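Regulatory protein cox (Enterobacteria phage P2, PDB 4LHF) binds DNA and represses the phage Pc promoter, which controls the immunity repressor gene C and the integrase gene int. Local coordinates at residues 12-17 and 27-32; 36-41 and 60-65. All blocks are in the same frame, centred on the assembly; numbering follows the deposited sequence.

Contact 1: 12-17 and 27-32; sequences IPYQEF and AVRRMI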
loop_
_atom_site.group_PDB
_atom_site.type_symbol
_atom_site.label_atom_id
_atom_site.label_comp_id
_atom_site.label_asym_id
_atom_site.label_seq_id
_atom_site.Cartn_x
_atom_site.Cartn_y
_atom_site.Cartn_z
ATOM N N ILE A 12 2.979 -9.305 0.299
ATOM C CA ILE A 12 2.546 -9.991 -0.918
ATOM C C ILE A 12 3.202 -9.381 -2.147
ATOM O O ILE A 12 3.420 -8.177 -2.194
ATOM C CB ILE A 12 1.009 -9.968 -1.101
ATOM C CG1 ILE A 12 0.479 -8.533 -1.109
ATOM C CG2 ILE A 12 0.328 -10.792 -0.022
ATOM C CD1 ILE A 12 -1.002 -8.435 -1.405
ATOM N N PRO A 13 3.529 -10.219 -3.144
ATOM C CA PRO A 13 4.132 -9.724 -4.385
ATOM C C PRO A 13 3.274 -8.620 -4.983
ATOM O O PRO A 13 2.050 -8.691 -4.898
ATOM C CB PRO A 13 4.124 -10.957 -5.287
ATOM C CG PRO A 13 4.191 -12.102 -4.343
ATOM C CD PRO A 13 3.369 -11.683 -3.159
ATOM N N TYR A 14 3.914 -7.613 -5.569
ATOM C CA TYR A 14 3.216 -6.402 -5.994
ATOM C C TYR A 14 2.145 -6.652 -7.057
ATOM O O TYR A 14 1.264 -5.817 -7.267
ATOM C CB TYR A 14 4.213 -5.340 -6.471
ATOM C CG TYR A 14 4.772 -5.580 -7.854
ATOM C CD1 TYR A 14 4.319 -4.843 -8.940
ATOM C CD2 TYR A 14 5.759 -6.534 -8.074
ATOM C CE1 TYR A 14 4.826 -5.048 -10.203
ATOM C CE2 TYR A 14 6.273 -6.748 -9.340
ATOM C CZ TYR A 14 5.801 -6.002 -10.400
ATOM O OH TYR A 14 6.306 -6.205 -11.663
ATOM N N GLN A 15 2.218 -7.804 -7.717
ATOM C CA GLN A 15 1.217 -8.176 -8.712
ATOM C C GLN A 15 -0.110 -8.532 -8.045
ATOM O O GLN A 15 -1.180 -8.148 -8.521
ATOM C CB GLN A 15 1.704 -9.354 -9.556
ATOM C CG GLN A 15 3.040 -9.124 -10.238
ATOM C CD GLN A 15 4.206 -9.650 -9.423
ATOM O OE1 GLN A 15 4.234 -9.522 -8.200
ATOM N NE2 GLN A 15 5.173 -10.256 -10.102
ATOM N N GLU A 16 -0.032 -9.273 -6.944
ATOM C CA GLU A 16 -1.215 -9.620 -6.164
ATOM C C GLU A 16 -1.833 -8.366 -5.558
ATOM O O GLU A 16 -3.059 -8.205 -5.543
ATOM C CB GLU A 16 -0.853 -10.615 -5.060
ATOM C CG GLU A 16 -2.011 -10.983 -4.141
ATOM C CD GLU A 16 -3.034 -11.893 -4.801
ATOM O OE1 GLU A 16 -2.777 -12.388 -5.920
ATOM O OE2 GLU A 16 -4.103 -12.116 -4.193
ATOM N N PHE A 17 -0.975 -7.481 -5.060
ATOM C CA PHE A 17 -1.411 -6.197 -4.527
ATOM C C PHE A 17 -2.099 -5.389 -5.621
ATOM O O PHE A 17 -3.066 -4.671 -5.365
ATOM C CB PHE A 17 -0.219 -5.419 -3.966
ATOM C CG PHE A 17 -0.597 -4.129 -3.300
ATOM C CD1 PHE A 17 -1.027 -4.116 -1.984
ATOM C CD2 PHE A 17 -0.515 -2.928 -3.985
ATOM C CE1 PHE A 17 -1.374 -2.931 -1.366
ATOM C CE2 PHE A 17 -0.862 -1.740 -3.372
ATOM C CZ PHE A 17 -1.291 -1.741 -2.061
ATOM N N ALA A 27 1.167 -0.126 -13.672
ATOM C CA ALA A 27 0.770 1.017 -12.859
ATOM C C ALA A 27 1.388 0.947 -11.467
ATOM O O ALA A 27 1.922 1.935 -10.962
ATOM C CB ALA A 27 -0.741 1.090 -12.755
ATOM N N VAL A 28 1.317 -0.231 -10.858
ATOM C CA VAL A 28 1.838 -0.428 -9.512
ATOM C C VAL A 28 3.363 -0.343 -9.475
ATOM O O VAL A 28 3.933 0.220 -8.542
ATOM C CB VAL A 28 1.346 -1.763 -8.909
ATOM C CG1 VAL A 28 2.019 -2.038 -7.573
ATOM C CG2 VAL A 28 -0.159 -1.731 -8.742
ATOM N N ARG A 29 4.022 -0.887 -10.496
ATOM C CA ARG A 29 5.474 -0.789 -10.567
ATOM C C ARG A 29 5.884 0.671 -10.713
ATOM O O ARG A 29 6.893 1.102 -10.143
ATOM C CB ARG A 29 6.029 -1.629 -11.713
ATOM C CG ARG A 29 7.222 -2.489 -11.317
ATOM C CD ARG A 29 7.933 -3.065 -12.534
ATOM N NE ARG A 29 6.997 -3.549 -13.541
ATOM C CZ ARG A 29 6.804 -2.965 -14.719
ATOM N NH1 ARG A 29 5.929 -3.474 -15.571
ATOM N NH2 ARG A 29 7.491 -1.877 -15.044
ATOM N N ARG A 30 5.092 1.433 -11.463
ATOM C CA ARG A 30 5.313 2.872 -11.586
ATOM C C ARG A 30 5.115 3.578 -10.247
ATOM O O ARG A 30 5.836 4.529 -9.929
ATOM C CB ARG A 30 4.399 3.469 -12.656
ATOM C CG ARG A 30 4.805 3.110 -14.085
ATOM C CD ARG A 30 4.053 3.933 -15.123
ATOM N NE ARG A 30 2.731 3.399 -15.443
ATOM C CZ ARG A 30 2.507 2.484 -16.383
ATOM N NH1 ARG A 30 3.518 1.979 -17.079
ATOM N NH2 ARG A 30 1.272 2.064 -16.623
ATOM N N MET A 31 4.132 3.115 -9.476
ATOM C CA MET A 31 3.904 3.642 -8.135
ATOM C C MET A 31 5.125 3.400 -7.257
ATOM O O MET A 31 5.533 4.271 -6.495
ATOM C CB MET A 31 2.690 2.980 -7.483
ATOM C CG MET A 31 1.360 3.294 -8.159
ATOM S SD MET A 31 -0.040 2.587 -7.263
ATOM C CE MET A 31 0.066 3.480 -5.719
ATOM N N ILE A 32 5.706 2.210 -7.372
ATOM C CA ILE A 32 6.896 1.857 -6.608
ATOM C C ILE A 32 8.083 2.728 -7.005
ATOM O O ILE A 32 8.823 3.210 -6.145
ATOM C CB ILE A 32 7.255 0.368 -6.786
ATOM C CG1 ILE A 32 6.148 -0.513 -6.204
ATOM C CG2 ILE A 32 8.584 0.049 -6.121
ATOM C CD1 ILE A 32 6.449 -1.990 -6.268
#

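Contact 2: 36-41 and 60-65; sequences KLPVID and PAWNNG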
loop_
_atom_site.group_PDB
_atom_site.type_symbol
_atom_site.label_atom_id
_atom_site.label_comp_id
_atom_site.label_asym_id
_atom_site.label_seq_id
_atom_site.Cartn_x
_atom_site.Cartn_y
_atom_site.Cartn_z
ATOM N N LYS A 36 5.711 5.429 -3.850
ATOM C CA LYS A 36 4.401 5.599 -3.229
ATOM C C LYS A 36 4.015 4.463 -2.282
ATOM O O LYS A 36 3.004 4.554 -1.585
ATOM C CB LYS A 36 3.315 5.724 -4.297
ATOM C CG LYS A 36 3.430 6.926 -5.208
ATOM C CD LYS A 36 2.224 6.984 -6.129
ATOM C CE LYS A 36 2.384 8.030 -7.210
ATOM N NZ LYS A 36 1.191 8.072 -8.099
ATOM N N LEU A 37 4.804 3.394 -2.259
ATOM C CA LEU A 37 4.404 2.192 -1.532
ATOM C C LEU A 37 5.492 1.618 -0.630
ATOM O O LEU A 37 6.670 1.629 -0.983
ATOM C CB LEU A 37 3.929 1.118 -2.516
ATOM C CG LEU A 37 2.706 1.458 -3.367
ATOM C CD1 LEU A 37 2.446 0.370 -4.391
ATOM C CD2 LEU A 37 1.493 1.652 -2.481
ATOM N N PRO A 38 5.091 1.108 0.546
ATOM C CA PRO A 38 6.014 0.417 1.450
ATOM C C PRO A 38 6.456 -0.894 0.822
ATOM O O PRO A 38 5.629 -1.765 0.566
ATOM C CB PRO A 38 5.163 0.162 2.695
ATOM C CG PRO A 38 3.756 0.181 2.208
ATOM C CD PRO A 38 3.726 1.180 1.096
ATOM N N VAL A 39 7.754 -1.029 0.579
ATOM C CA VAL A 39 8.255 -2.100 -0.270
ATOM C C VAL A 39 9.460 -2.836 0.313
ATOM O O VAL A 39 10.329 -2.235 0.937
ATOM C CB VAL A 39 8.581 -1.552 -1.686
ATOM C CG1 VAL A 39 9.837 -2.186 -2.261
ATOM C CG2 VAL A 39 7.398 -1.766 -2.615
ATOM N N ILE A 40 9.480 -4.152 0.127
ATOM C CA ILE A 40 10.642 -4.969 0.429
ATOM C C ILE A 40 11.118 -5.612 -0.863
ATOM O O ILE A 40 10.306 -6.003 -1.705
ATOM C CB ILE A 40 10.302 -6.074 1.433
ATOM C CG1 ILE A 40 9.716 -5.467 2.704
ATOM C CG2 ILE A 40 11.536 -6.905 1.761
ATOM C CD1 ILE A 40 9.419 -6.486 3.769
ATOM N N ASP A 41 12.431 -5.713 -1.027
ATOM C CA ASP A 41 12.994 -6.289 -2.235
ATOM C C ASP A 41 13.586 -7.671 -1.985
ATOM O O ASP A 41 14.503 -7.827 -1.179
ATOM C CB ASP A 41 14.056 -5.360 -2.822
ATOM C CG ASP A 41 14.570 -5.842 -4.162
ATOM O OD1 ASP A 41 13.778 -5.855 -5.127
ATOM O OD2 ASP A 41 15.763 -6.202 -4.252
ATOM N N PRO A 60 1.579 -4.365 6.870
ATOM C CA PRO A 60 1.409 -3.605 8.116
ATOM C C PRO A 60 1.744 -2.124 7.967
ATOM O O PRO A 60 0.999 -1.274 8.454
ATOM C CB PRO A 60 2.407 -4.271 9.065
ATOM C CG PRO A 60 2.486 -5.667 8.584
ATOM C CD PRO A 60 2.372 -5.590 7.090
ATOM N N ALA A 61 2.851 -1.825 7.294
ATOM C CA ALA A 61 3.252 -0.445 7.055
ATOM C C ALA A 61 2.200 0.284 6.227
ATOM O O ALA A 61 1.869 1.440 6.498
ATOM C CB ALA A 61 4.598 -0.402 6.354
ATOM N N TRP A 62 1.675 -0.411 5.224
ATOM C CA TRP A 62 0.664 0.138 4.328
ATOM C C TRP A 62 -0.602 0.526 5.085
ATOM O O TRP A 62 -1.055 1.669 5.010
ATOM C CB TRP A 62 0.356 -0.877 3.221
ATOM C CG TRP A 62 -0.847 -0.572 2.378
ATOM C CD1 TRP A 62 -2.004 -1.295 2.314
ATOM C CD2 TRP A 62 -1.006 0.523 1.467
ATOM N NE1 TRP A 62 -2.874 -0.717 1.423
ATOM C CE2 TRP A 62 -2.288 0.398 0.891
ATOM C CE3 TRP A 62 -0.195 1.594 1.087
ATOM C CZ2 TRP A 62 -2.775 1.310 -0.044
ATOM C CZ3 TRP A 62 -0.681 2.496 0.159
ATOM C CH2 TRP A 62 -1.960 2.347 -0.397
ATOM N N ASN A 63 -1.154 -0.422 5.834
ATOM C CA ASN A 63 -2.402 -0.192 6.556
ATOM C C ASN A 63 -2.272 0.769 7.736
ATOM O O ASN A 63 -3.166 1.584 7.977
ATOM C CB ASN A 63 -3.019 -1.518 6.997
ATOM C CG ASN A 63 -3.520 -2.340 5.824
ATOM O OD1 ASN A 63 -4.208 -1.826 4.942
ATOM N ND2 ASN A 63 -3.160 -3.619 5.798
ATOM N N ASN A 64 -1.162 0.679 8.464
ATOM C CA ASN A 64 -0.887 1.641 9.524
ATOM C C ASN A 64 -0.711 3.045 8.954
ATOM O O ASN A 64 -1.097 4.033 9.579
ATOM C CB ASN A 64 0.345 1.234 10.332
ATOM C CG ASN A 64 0.136 -0.057 11.097
ATOM O OD1 ASN A 64 -0.998 -0.449 11.371
ATOM N ND2 ASN A 64 1.230 -0.726 11.445
ATOM N N GLY A 65 -0.137 3.120 7.757
ATOM C CA GLY A 65 0.020 4.383 7.058
ATOM C C GLY A 65 -1.318 4.978 6.657
ATOM O O GLY A 65 -1.572 6.165 6.876
#

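Contact 1: 12-17 and 27-32
Tyr14 and Val28 bring the two backbones nearest, their CA atoms 7.1 Å apart, where the first turn of helix 14-21, with Pro13 as its N-cap residue, faces helix 25-34. The pair, joined by a short turn, fits the helix-turn-helix of this DNA-binding protein. Tyr14 carries most of the contact. Its CG sits between the backbone N and the carbonyl carbon (chi1 77°), which turns the ring across the facing helix and brings the hydroxyl beside Arg29. Val28 meets the ring at its edge and near its plane, with CG1 3.9 Å from Tyr14 CD1, and the same methyl lies at the edge of the Phe17 ring, 4.5 Å from CD2. Ile32 adds its terminal methyl, CD1 standing 4.0 Å from Tyr14 CB. On the outer side the aliphatic part of Arg29 runs obliquely past the phenol, CG lying 3.7 Å from Tyr14 CE1. The chain bends at chi3, and the guanidinium stands almost perpendicular to the ring, 87° between planes, so this is no stack. Instead Arg29 NE gives a weak hydrogen bond to Tyr14 OH (3.3 Å), bent to 141° at the hydrogen. Buried Val28 and Phe17 thus supply apolar packing inside, while the phenol hydroxyl and the exposed arginine meet nearer the solvent; the weak, bent bond implies that the helix pair is held here more by apolar contact than by polar pairing.

Contact 2: 36-41 and 60-65
The loop leading from helix 25-34, the second helix of the probable helix-turn-helix, into strand 39-42 packs here on the start of helix 59-72, through Leu37 and Pro38 on one side and Ala61 and Trp62 on the other. Pro38 and Trp62 make the nearest backbone approach, with 6.1 Å between their CA atoms. The proline ring reaches two successive residues of the helix: its CB touches Ala61 CB at 3.7 Å, and its CG lies 3.7 Å from Trp62 CB. The third ring methylene, CD, comes obliquely to the indole, 3.9 Å from Trp62 CE3. Strand 39-42 belongs to a three-stranded antiparallel sheet whose central strand, 54-58, runs directly into helix 59-72, so the contact ties an outer strand's entry to the helix that follows the middle strand. A backbone hydrogen bond between Pro38 and Tyr58 joins the same two parts of the chain close by. Leu37, just before the proline, approaches the six-membered part of the indole obliquely. One methyl does the touching: CD2 is 3.5 Å from Trp62 CZ3, with CE3 and CH2 a little farther off. The indole is brought to this position by a first torsion that sets Trp62 CG anti to the backbone N (chi1 169°). The side chains meet through carbon alone, and the interface is small, burying 171 Å² in all. Leu37 in turn rests on Val28 of helix 25-34, which places its side chain between that helix and the indole of Trp62.

In the fold
Contact 1 pairs the two helices that fit the helix-turn-helix, and contact 2 joins the segment that follows them to helix 59-72; their centres lie 11 Å apart. They meet in several places. Phe17 CZ packs 3.8 Å from Trp62 CE2, the rings edge to face, linking helix 14-21 to helix 59-72, while Met31 CE approaches Leu37 CD2 at 4.0 Å and Ile32 CD1 reaches Val39 CG2 at 3.8 Å. A probable hydrogen bond from Lys36 N to Met31 O (2.9 Å) joins helix 25-34 to the chain beyond it. Both contacts also reach the three-stranded sheet, so the helix pair, the sheet and the first turns of helix 59-72 are packed together.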